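Local atomic coordinates of thioredoxin domain-containing protein (Silicibacter pomeroyi, PDB entry 3EYT), a protein that is of unknown function but has a thioredoxin-like fold of the AhpC/TSA family and probably acts as an oxidoreductase, perhaps an antioxidant one. Residues A35-C40 with V71-E76; P41-H46 with R116-L121; Q13-A18 with I81-F86; K53-F58 with V63-L68. All blocks are in the same frame, centred on the assembly; numbering follows the deposited sequence.

Interaction 1: residues A35-C40 with V71-E76; sequences AFQMLC and VFEHHE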
# COMPACT_ATOMS: atom_id res chain seq x y z
N ALA C 35 6.15 18.09 8.14
CA ALA C 35 5.06 17.18 7.85
C ALA C 35 4.83 17.28 6.35
O ALA C 35 4.67 18.37 5.81
CB ALA C 35 3.81 17.56 8.60
N PHE C 36 4.86 16.13 5.69
CA PHE C 36 4.87 16.10 4.24
C PHE C 36 4.15 14.84 3.76
O PHE C 36 3.98 13.87 4.51
CB PHE C 36 6.33 16.14 3.73
CG PHE C 36 7.10 14.84 3.96
CD1 PHE C 36 7.26 13.92 2.91
CD2 PHE C 36 7.67 14.56 5.21
CE1 PHE C 36 7.97 12.72 3.12
CE2 PHE C 36 8.37 13.38 5.44
CZ PHE C 36 8.52 12.44 4.39
N GLN C 37 3.79 14.85 2.47
CA GLN C 37 3.37 13.65 1.74
C GLN C 37 4.35 13.53 0.61
O GLN C 37 4.67 14.54 -0.07
CB GLN C 37 1.98 13.82 1.10
CG GLN C 37 0.81 13.92 2.11
CD GLN C 37 -0.55 13.92 1.42
OE1 GLN C 37 -1.30 12.97 1.53
NE2 GLN C 37 -0.83 14.96 0.64
N MSE C 38 4.79 12.31 0.35
CA MSE C 38 5.83 12.07 -0.64
C MSE C 38 5.39 12.44 -2.06
O MSE C 38 6.22 12.81 -2.87
CB MSE C 38 6.31 10.62 -0.56
CG MSE C 38 5.21 9.61 -0.88
SE MSE C 38 5.91 7.79 -0.77
CE MSE C 38 6.70 7.68 -2.59
N LEU C 39 4.10 12.34 -2.37
CA LEU C 39 3.61 12.70 -3.71
C LEU C 39 3.06 14.14 -3.84
O LEU C 39 2.46 14.51 -4.85
CB LEU C 39 2.57 11.66 -4.19
CG LEU C 39 2.99 10.19 -4.22
CD1 LEU C 39 1.86 9.36 -4.82
CD2 LEU C 39 4.30 9.99 -5.04
N CYS C 40 3.29 14.97 -2.84
CA CYS C 40 2.80 16.33 -2.88
C CYS C 40 3.88 17.23 -3.49
O CYS C 40 4.98 17.31 -2.97
CB CYS C 40 2.41 16.75 -1.47
SG CYS C 40 2.39 18.51 -1.13
N VAL C 71 0.04 11.01 5.52
CA VAL C 71 -0.66 10.73 4.28
C VAL C 71 -2.16 10.86 4.58
O VAL C 71 -2.71 10.09 5.37
CB VAL C 71 -0.33 9.28 3.79
CG1 VAL C 71 -1.11 8.97 2.50
CG2 VAL C 71 1.17 9.12 3.56
N PHE C 72 -2.83 11.81 3.93
CA PHE C 72 -4.25 12.03 4.20
C PHE C 72 -5.07 11.81 2.94
O PHE C 72 -6.27 12.04 2.94
CB PHE C 72 -4.48 13.41 4.83
CG PHE C 72 -4.11 14.56 3.93
CD1 PHE C 72 -5.03 15.06 3.00
CD2 PHE C 72 -2.85 15.14 4.01
CE1 PHE C 72 -4.71 16.16 2.18
CE2 PHE C 72 -2.50 16.22 3.19
CZ PHE C 72 -3.42 16.73 2.27
N GLU C 73 -4.42 11.34 1.88
CA GLU C 73 -5.11 11.03 0.61
C GLU C 73 -4.27 10.05 -0.20
O GLU C 73 -3.07 9.96 0.05
CB GLU C 73 -5.31 12.30 -0.18
CG GLU C 73 -4.00 13.04 -0.43
CD GLU C 73 -4.21 14.37 -1.10
OE1 GLU C 73 -5.39 14.73 -1.35
OE2 GLU C 73 -3.20 15.06 -1.37
N HIS C 74 -4.89 9.34 -1.15
CA HIS C 74 -4.16 8.38 -1.98
C HIS C 74 -3.33 7.44 -1.09
O HIS C 74 -2.17 7.15 -1.42
CB HIS C 74 -3.18 9.11 -2.91
CG HIS C 74 -3.79 10.20 -3.74
ND1 HIS C 74 -4.77 9.97 -4.69
CD2 HIS C 74 -3.51 11.52 -3.82
CE1 HIS C 74 -5.09 11.10 -5.29
NE2 HIS C 74 -4.33 12.06 -4.79
N HIS C 75 -3.91 6.98 0.02
CA HIS C 75 -3.14 6.22 1.02
C HIS C 75 -2.37 5.02 0.41
O HIS C 75 -1.23 4.72 0.80
CB HIS C 75 -4.07 5.76 2.16
CG HIS C 75 -4.80 6.89 2.83
ND1 HIS C 75 -5.87 7.55 2.23
CD2 HIS C 75 -4.64 7.46 4.05
CE1 HIS C 75 -6.31 8.50 3.05
NE2 HIS C 75 -5.57 8.47 4.15
N GLU C 76 -3.00 4.37 -0.56
CA GLU C 76 -2.44 3.16 -1.18
C GLU C 76 -1.22 3.44 -2.06
O GLU C 76 -0.50 2.52 -2.41
CB GLU C 76 -3.53 2.39 -1.98
CG GLU C 76 -4.00 3.05 -3.28
CD GLU C 76 -4.77 4.36 -3.05
OE1 GLU C 76 -5.34 4.54 -1.93
OE2 GLU C 76 -4.78 5.22 -3.99
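Gln37 joins two loops at the C-terminal ends of the neighbouring parallel strands 30-36 and 63-69, its amide held by two hydrogen bonds and laid over the Phe72 ring. In this thioredoxin-like fold residues 35-40 run from the end of strand 30-36 to Cys40, the first cysteine of a CxxC sequence at the start of helix 41-57, while residues 71-76 follow strand 63-69. The glutamine chain is extended beyond CG (chi2 -173°), which carries its amide across to the second loop. There Phe72 N donates to Gln37 OE1 over 3.1 Å; the bond is nearly straight, although the donor stands above the carbonyl plane. On the other branch Gln37 NE2 donates a hydrogen bond to Glu73 OE2, also at 3.1 Å; OE2 lies close to the amide plane of Gln37, while the N-H reaches it on the anti side, tilted out of the carboxylate plane. With both ends gripped, the amide is fixed in rotation and lies almost parallel to the Phe72 ring, the planes 13° apart in a stack. Replacing Gln37 by an alanine removes the amide, so Phe72 N and the Glu73 carboxylate would probably lose these partners and the Phe72 ring its stacked amide. Glu73 OE2 also lies close to the like-charged Glu89 of the second subunit, where the donated N-H of Gln37 may ease the repulsion. Residues 37-40 form a type I beta turn, closed by Cys40 N bonding to Gln37 O. Within the stack, Gln37 NE2 comes to 3.3 Å from Phe72 CE2.

Interaction 2: residues P41-H46 with R116-L121; sequences PGCVMH and RGTPSL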
# COMPACT_ATOMS: atom_id res chain seq x y z
N PRO C 41 3.57 17.87 -4.63
CA PRO C 41 4.64 18.57 -5.35
C PRO C 41 5.31 19.66 -4.52
O PRO C 41 6.53 19.83 -4.60
CB PRO C 41 3.95 19.14 -6.60
CG PRO C 41 2.75 18.26 -6.80
CD PRO C 41 2.32 17.82 -5.40
N GLY C 42 4.55 20.37 -3.67
CA GLY C 42 5.14 21.44 -2.83
C GLY C 42 6.07 20.88 -1.77
O GLY C 42 7.06 21.53 -1.42
N CYS C 43 5.77 19.70 -1.22
CA CYS C 43 6.68 19.02 -0.29
C CYS C 43 8.01 18.66 -0.94
O CYS C 43 9.07 18.80 -0.34
CB CYS C 43 6.03 17.72 0.24
SG CYS C 43 4.59 18.06 1.29
N VAL C 44 7.95 18.18 -2.18
CA VAL C 44 9.15 17.74 -2.88
C VAL C 44 9.97 18.99 -3.30
O VAL C 44 11.17 19.07 -3.08
CB VAL C 44 8.79 16.81 -4.10
CG1 VAL C 44 9.99 16.56 -5.02
CG2 VAL C 44 8.20 15.50 -3.59
N MSE C 45 9.29 19.97 -3.86
CA MSE C 45 9.95 21.13 -4.40
C MSE C 45 10.50 22.05 -3.29
O MSE C 45 11.57 22.60 -3.46
CB MSE C 45 8.98 21.91 -5.27
CG MSE C 45 9.66 23.06 -6.02
SE MSE C 45 8.51 23.82 -7.41
CE MSE C 45 7.83 22.16 -8.21
N HIS C 46 9.76 22.19 -2.18
CA HIS C 46 10.08 23.21 -1.15
C HIS C 46 10.25 22.72 0.29
O HIS C 46 11.18 23.13 0.97
CB HIS C 46 9.01 24.32 -1.16
CG HIS C 46 8.81 24.96 -2.50
ND1 HIS C 46 7.65 24.82 -3.22
CD2 HIS C 46 9.66 25.68 -3.27
CE1 HIS C 46 7.77 25.44 -4.38
NE2 HIS C 46 8.98 25.98 -4.43
N ARG C 116 -3.25 22.03 8.36
CA ARG C 116 -4.13 22.41 7.25
C ARG C 116 -3.80 21.65 5.98
O ARG C 116 -4.56 21.69 5.02
CB ARG C 116 -4.02 23.91 6.98
CG ARG C 116 -4.45 24.79 8.16
CD ARG C 116 -4.34 26.26 7.79
NE ARG C 116 -5.45 26.67 6.92
CZ ARG C 116 -6.70 26.95 7.32
NH1 ARG C 116 -7.03 26.88 8.61
NH2 ARG C 116 -7.62 27.31 6.44
N GLY C 117 -2.66 20.98 5.96
CA GLY C 117 -2.25 20.29 4.72
C GLY C 117 -0.76 20.11 4.82
O GLY C 117 -0.18 20.25 5.92
N THR C 118 -0.13 19.82 3.67
CA THR C 118 1.33 19.65 3.61
C THR C 118 1.83 20.54 2.46
O THR C 118 1.10 20.76 1.49
CB THR C 118 1.72 18.15 3.31
OG1 THR C 118 1.15 17.75 2.05
CG2 THR C 118 1.19 17.22 4.37
N PRO C 119 3.08 21.04 2.54
CA PRO C 119 3.94 20.84 3.70
C PRO C 119 3.58 21.76 4.87
O PRO C 119 3.07 22.87 4.67
CB PRO C 119 5.36 21.17 3.17
CG PRO C 119 5.11 22.29 2.15
CD PRO C 119 3.72 21.88 1.49
N SER C 120 3.78 21.27 6.08
CA SER C 120 3.69 22.10 7.27
C SER C 120 4.97 21.98 8.03
O SER C 120 5.57 20.91 8.11
CB SER C 120 2.50 21.69 8.14
OG SER C 120 1.31 21.96 7.42
N LEU C 121 5.39 23.09 8.63
CA LEU C 121 6.59 23.09 9.42
C LEU C 121 6.21 23.50 10.83
O LEU C 121 5.55 24.54 11.03
CB LEU C 121 7.66 24.00 8.78
CG LEU C 121 9.08 23.77 9.37
CD1 LEU C 121 10.17 24.01 8.41
CD2 LEU C 121 9.28 24.63 10.60
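Cys43 of the CxxC helix meets Thr118 and the cis-proline Pro119 by van der Waals contact, a pairing characteristic of thioredoxin-like proteins. This second cysteine of the sequence supplies most of the touches through its sulfur. With SG anti to its own carbonyl carbon (chi1 -66°), the thiol reaches the junction of Thr118 and Pro119: SG is 3.5 Å from Thr118 CB, and 3.7 Å from Pro119 CB on the apolar side. A looser touch comes from the helix backbone, where Gly42 C lies 4.1 Å from Pro119 CD. The peptide bond before Pro119 is cis.

Hydrogen bonding serves each segment separately. Ser120 OG donates to Gly117 O at 2.7 Å, closing the loop on itself, and the backbone of Gly117 takes angles at which a CB would collide with the preceding carbonyl oxygen. Within the helix, backbone bonds run from Met45 N to Pro41 O and from His46 N to Gly42 O.

The loop leads into strand 120-124, whose Ser120 pairs through its backbone with Ala35 of strand 30-36. Phe36 of that strand also touches Cys43, and near the start of helix 41-57, Tyr90 of the second subunit packs on Pro41 and Val44.

Interaction 3: residues Q13-A18 with I81-F86; sequences QWFNSA and ISLKAF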
# COMPACT_ATOMS: atom_id res chain seq x y z
N GLN C 13 5.74 3.74 12.40
CA GLN C 13 7.11 3.28 12.28
C GLN C 13 8.05 4.43 11.92
O GLN C 13 7.61 5.46 11.41
CB GLN C 13 7.20 2.20 11.21
CG GLN C 13 6.92 2.66 9.82
CD GLN C 13 7.06 1.49 8.87
OE1 GLN C 13 8.16 1.15 8.51
NE2 GLN C 13 5.96 0.84 8.53
N TRP C 14 9.34 4.23 12.15
CA TRP C 14 10.38 5.23 11.94
C TRP C 14 11.35 4.75 10.87
O TRP C 14 11.66 3.56 10.81
CB TRP C 14 11.16 5.42 13.25
CG TRP C 14 10.47 6.36 14.21
CD1 TRP C 14 9.73 6.01 15.31
CD2 TRP C 14 10.44 7.80 14.14
NE1 TRP C 14 9.26 7.16 15.94
CE2 TRP C 14 9.68 8.26 15.25
CE3 TRP C 14 11.03 8.75 13.28
CZ2 TRP C 14 9.46 9.61 15.50
CZ3 TRP C 14 10.79 10.12 13.53
CH2 TRP C 14 10.01 10.52 14.63
N PHE C 15 11.78 5.66 10.01
CA PHE C 15 12.91 5.41 9.10
C PHE C 15 14.09 6.27 9.55
O PHE C 15 13.90 7.36 10.08
CB PHE C 15 12.52 5.75 7.64
CG PHE C 15 11.53 4.78 7.03
CD1 PHE C 15 11.97 3.57 6.47
CD2 PHE C 15 10.17 5.07 7.00
CE1 PHE C 15 11.03 2.66 5.92
CE2 PHE C 15 9.25 4.19 6.44
CZ PHE C 15 9.68 2.97 5.90
N ASN C 16 15.31 5.79 9.34
CA ASN C 16 16.51 6.56 9.67
C ASN C 16 16.56 6.85 11.14
O ASN C 16 16.96 7.92 11.52
CB ASN C 16 16.59 7.92 8.93
CG ASN C 16 16.50 7.79 7.43
OD1 ASN C 16 16.92 6.79 6.87
ND2 ASN C 16 15.97 8.84 6.77
N SER C 17 16.12 5.91 11.98
CA SER C 17 16.22 6.09 13.42
C SER C 17 16.43 4.75 14.11
O SER C 17 15.64 3.81 13.93
CB SER C 17 14.96 6.76 13.95
OG SER C 17 15.12 7.09 15.33
N ALA C 18 17.47 4.67 14.93
CA ALA C 18 17.76 3.45 15.71
C ALA C 18 16.64 3.14 16.70
O ALA C 18 16.31 1.97 16.95
CB ALA C 18 19.12 3.59 16.44
N ILE C 81 6.52 1.07 2.00
CA ILE C 81 7.48 0.50 1.00
C ILE C 81 7.82 1.61 -0.01
O ILE C 81 8.96 1.76 -0.45
CB ILE C 81 6.97 -0.78 0.32
CG1 ILE C 81 8.03 -1.38 -0.60
CG2 ILE C 81 5.69 -0.54 -0.49
CD1 ILE C 81 7.63 -2.70 -1.18
N SER C 82 6.81 2.42 -0.36
CA SER C 82 7.04 3.55 -1.26
C SER C 82 7.86 4.66 -0.66
O SER C 82 8.73 5.25 -1.32
CB SER C 82 5.71 4.08 -1.80
OG SER C 82 5.18 3.18 -2.76
N LEU C 83 7.58 4.98 0.60
CA LEU C 83 8.32 5.98 1.36
C LEU C 83 9.78 5.64 1.52
O LEU C 83 10.62 6.51 1.37
CB LEU C 83 7.72 6.17 2.77
CG LEU C 83 8.43 7.24 3.63
CD1 LEU C 83 8.34 8.61 2.96
CD2 LEU C 83 7.85 7.29 5.04
N LYS C 84 10.08 4.37 1.84
CA LYS C 84 11.47 3.91 1.95
C LYS C 84 12.29 4.23 0.68
O LYS C 84 13.41 4.76 0.75
CB LYS C 84 11.50 2.39 2.24
CG LYS C 84 12.84 1.91 2.79
CD LYS C 84 12.80 0.42 3.05
CE LYS C 84 14.02 0.02 3.84
NZ LYS C 84 14.59 -1.17 3.18
N ALA C 85 11.69 3.95 -0.49
CA ALA C 85 12.35 4.22 -1.79
C ALA C 85 12.49 5.72 -2.02
O ALA C 85 13.55 6.18 -2.45
CB ALA C 85 11.58 3.57 -2.92
N PHE C 86 11.46 6.47 -1.67
CA PHE C 86 11.50 7.92 -1.79
C PHE C 86 12.62 8.57 -0.95
O PHE C 86 13.35 9.46 -1.43
CB PHE C 86 10.12 8.49 -1.40
CG PHE C 86 10.07 9.98 -1.36
CD1 PHE C 86 9.82 10.71 -2.51
CD2 PHE C 86 10.22 10.66 -0.15
CE1 PHE C 86 9.73 12.12 -2.46
CE2 PHE C 86 10.16 12.06 -0.09
CZ PHE C 86 9.92 12.79 -1.24
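Phe15 faces helix 80-89 with its ring, and two consecutive helix residues, Leu83 and Lys84, meet different parts of it. A chi1 of -71° in Phe15 sets CG beside the backbone N and sends the ring toward the helix. The CD2-CE2 side receives Leu83: its CD2 methyl lies 3.7 Å from Phe15 CE2 and 3.8 Å from Phe15 CD2, so that one leucine branch does the touching. Around the ring, Phe15 CE1 meets the aliphatic stem of Lys84, with both CB and CG of the lysine 3.7 Å away. The lysine crosses the phenylalanine at about a right angle, whereas the leucine comes at a slant. Only the methylene part of Lys84 is used, since the rest of the chain leads away and NZ takes no part.

The contact fastens helix 80-89 of the thioredoxin-like fold over the border of its central sheet. Strand 11-15 is an outermost strand within this chain and runs antiparallel to strand 96-99, with Phe15 paired through its backbone to Val96. Val98 of that neighbouring strand touches both Phe15 and Leu83, continuing the apolar layer beneath the helix, and Pro80 and Leu87 of the helix also pack on Phe15. The far side of the helix turns to another chain: Ser82 OG is hydrogen-bonded to Ala77 O of the second subunit. Leu83 CG stands anti to the backbone N (chi1 -179°), and with chi2 at 61° CD2 is the branch turned to the ring, while CD1 points away from it.

Interaction 4: residues K53-F58 with V63-L68; sequences KVRAAF and VAVLGL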
# COMPACT_ATOMS: atom_id res chain seq x y z
N LYS C 53 17.95 22.00 4.67
CA LYS C 53 18.71 23.25 4.93
C LYS C 53 18.81 23.51 6.41
O LYS C 53 19.89 23.82 6.91
CB LYS C 53 18.06 24.45 4.24
CG LYS C 53 18.33 24.48 2.75
CD LYS C 53 17.48 25.52 2.06
CE LYS C 53 17.87 25.62 0.60
NZ LYS C 53 16.90 26.45 -0.17
N VAL C 54 17.68 23.36 7.11
CA VAL C 54 17.66 23.49 8.57
C VAL C 54 18.63 22.49 9.18
O VAL C 54 19.45 22.86 10.05
CB VAL C 54 16.23 23.32 9.14
CG1 VAL C 54 16.24 23.30 10.68
CG2 VAL C 54 15.30 24.47 8.59
N ARG C 55 18.56 21.24 8.73
CA ARG C 55 19.44 20.21 9.26
C ARG C 55 20.90 20.57 9.02
O ARG C 55 21.72 20.40 9.93
CB ARG C 55 19.12 18.82 8.68
CG ARG C 55 20.12 17.71 9.11
CD ARG C 55 20.04 17.32 10.59
NE ARG C 55 20.47 18.41 11.47
CZ ARG C 55 20.16 18.56 12.76
NH1 ARG C 55 19.38 17.68 13.40
NH2 ARG C 55 20.62 19.62 13.41
N ALA C 56 21.23 21.05 7.81
CA ALA C 56 22.59 21.45 7.50
C ALA C 56 22.99 22.72 8.27
O ALA C 56 24.13 22.86 8.64
CB ALA C 56 22.78 21.63 5.97
N ALA C 57 22.05 23.62 8.53
CA ALA C 57 22.44 24.92 9.14
C ALA C 57 22.64 24.93 10.65
O ALA C 57 23.41 25.75 11.16
CB ALA C 57 21.51 26.06 8.70
N PHE C 58 21.98 24.02 11.36
CA PHE C 58 22.09 23.95 12.83
C PHE C 58 22.71 22.64 13.33
O PHE C 58 22.60 21.61 12.67
CB PHE C 58 20.70 24.19 13.48
CG PHE C 58 20.12 25.54 13.16
CD1 PHE C 58 20.46 26.66 13.92
CD2 PHE C 58 19.29 25.70 12.06
CE1 PHE C 58 19.95 27.92 13.60
CE2 PHE C 58 18.77 26.95 11.74
CZ PHE C 58 19.09 28.06 12.52
N VAL C 63 19.56 21.26 17.72
CA VAL C 63 18.32 21.25 16.94
C VAL C 63 18.09 19.84 16.40
O VAL C 63 18.97 19.24 15.74
CB VAL C 63 18.37 22.27 15.77
CG1 VAL C 63 17.09 22.19 14.88
CG2 VAL C 63 18.57 23.68 16.32
N ALA C 64 16.92 19.28 16.71
CA ALA C 64 16.50 18.03 16.08
C ALA C 64 15.60 18.35 14.89
O ALA C 64 14.70 19.21 14.99
CB ALA C 64 15.75 17.12 17.09
N VAL C 65 15.81 17.67 13.77
CA VAL C 65 14.97 17.81 12.60
C VAL C 65 14.36 16.44 12.31
O VAL C 65 15.07 15.45 12.17
CB VAL C 65 15.76 18.30 11.35
CG1 VAL C 65 14.84 18.35 10.09
CG2 VAL C 65 16.38 19.66 11.58
N LEU C 66 13.04 16.40 12.25
CA LEU C 66 12.25 15.17 12.08
C LEU C 66 11.35 15.35 10.88
O LEU C 66 10.81 16.43 10.69
CB LEU C 66 11.32 14.93 13.27
CG LEU C 66 11.95 14.93 14.65
CD1 LEU C 66 10.92 14.54 15.68
CD2 LEU C 66 13.19 13.99 14.67
N GLY C 67 11.16 14.28 10.10
CA GLY C 67 10.12 14.27 9.06
C GLY C 67 8.89 13.56 9.62
O GLY C 67 9.02 12.60 10.38
N LEU C 68 7.70 14.00 9.23
CA LEU C 68 6.49 13.29 9.61
C LEU C 68 5.68 13.04 8.33
O LEU C 68 5.21 13.98 7.68
CB LEU C 68 5.71 14.11 10.63
CG LEU C 68 4.38 13.51 11.07
CD1 LEU C 68 4.65 12.28 11.94
CD2 LEU C 68 3.49 14.52 11.82
O HOH W 1 17.71 15.18 12.59
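Val54 and Phe58 of the helix end pack tightly on Val65 and Val63 of the strand, while Arg55 and a water form the polar side. The contact belongs to the beta-alpha-beta unit made by strand 30-36, helix 41-57 and strand 63-69, in which the axes of segments 53-57 and 63-68 run nearly antiparallel, at 158°, and come within 8.6 Å. On the apolar side Val54 CG1 touches Val65 CG2 at 3.8 Å, and Phe58 CB presses on Val63 CG2 at 3.6 Å. Leu143 and Ile147 of helix 140-151 also pack against Val54.

Arg55 is only partly buried. Bends at chi2 (69°) and chi3 (-67°) fold its chain back so that the guanidinium grips one oxygen, Val63 O, with NH1 at 2.8 Å and NH2 at 2.9 Å, both from the same face of the carbonyl plane. Val65 CG2 lies over a face of the guanidinium, and NH2 also donates to Phe58 O just past the helix end. Glu60 forms a salt bridge with NH1, which should help to balance the charge. A leucine in place of Arg55 could not donate these bonds, so that Val63 O and Phe58 O would probably lose their guanidinium donors and Glu60 its counter-charge. Water 1 extends the grip along the strand, accepting from Arg55 NH1 at 3.1 Å and donating to Val65 O at 2.7 Å.

Overall arrangement
Interactions 1 and 2 lie closest together, centres about 10 Å apart, and between them hold the CxxC pair, the probable redox site: Cys40 ends the first segment of interaction 1 and Cys43 belongs to interaction 2. Thr118 bridges them, its OG1 3.5 Å from Cys40 SG. Interaction 3 adjoins this region through Met38, a selenomethionine here, whose SE lies 3.5 Å from Leu83 N, and all three of these contacts touch the second subunit. Interaction 4 sits across the chain's centre from interaction 1, about 21 Å between centres, yet both reach neighbouring strands of one sheet, where Phe36 N meets Leu68 O at 2.9 Å. Helix 41-57 also links interactions 2 and 4.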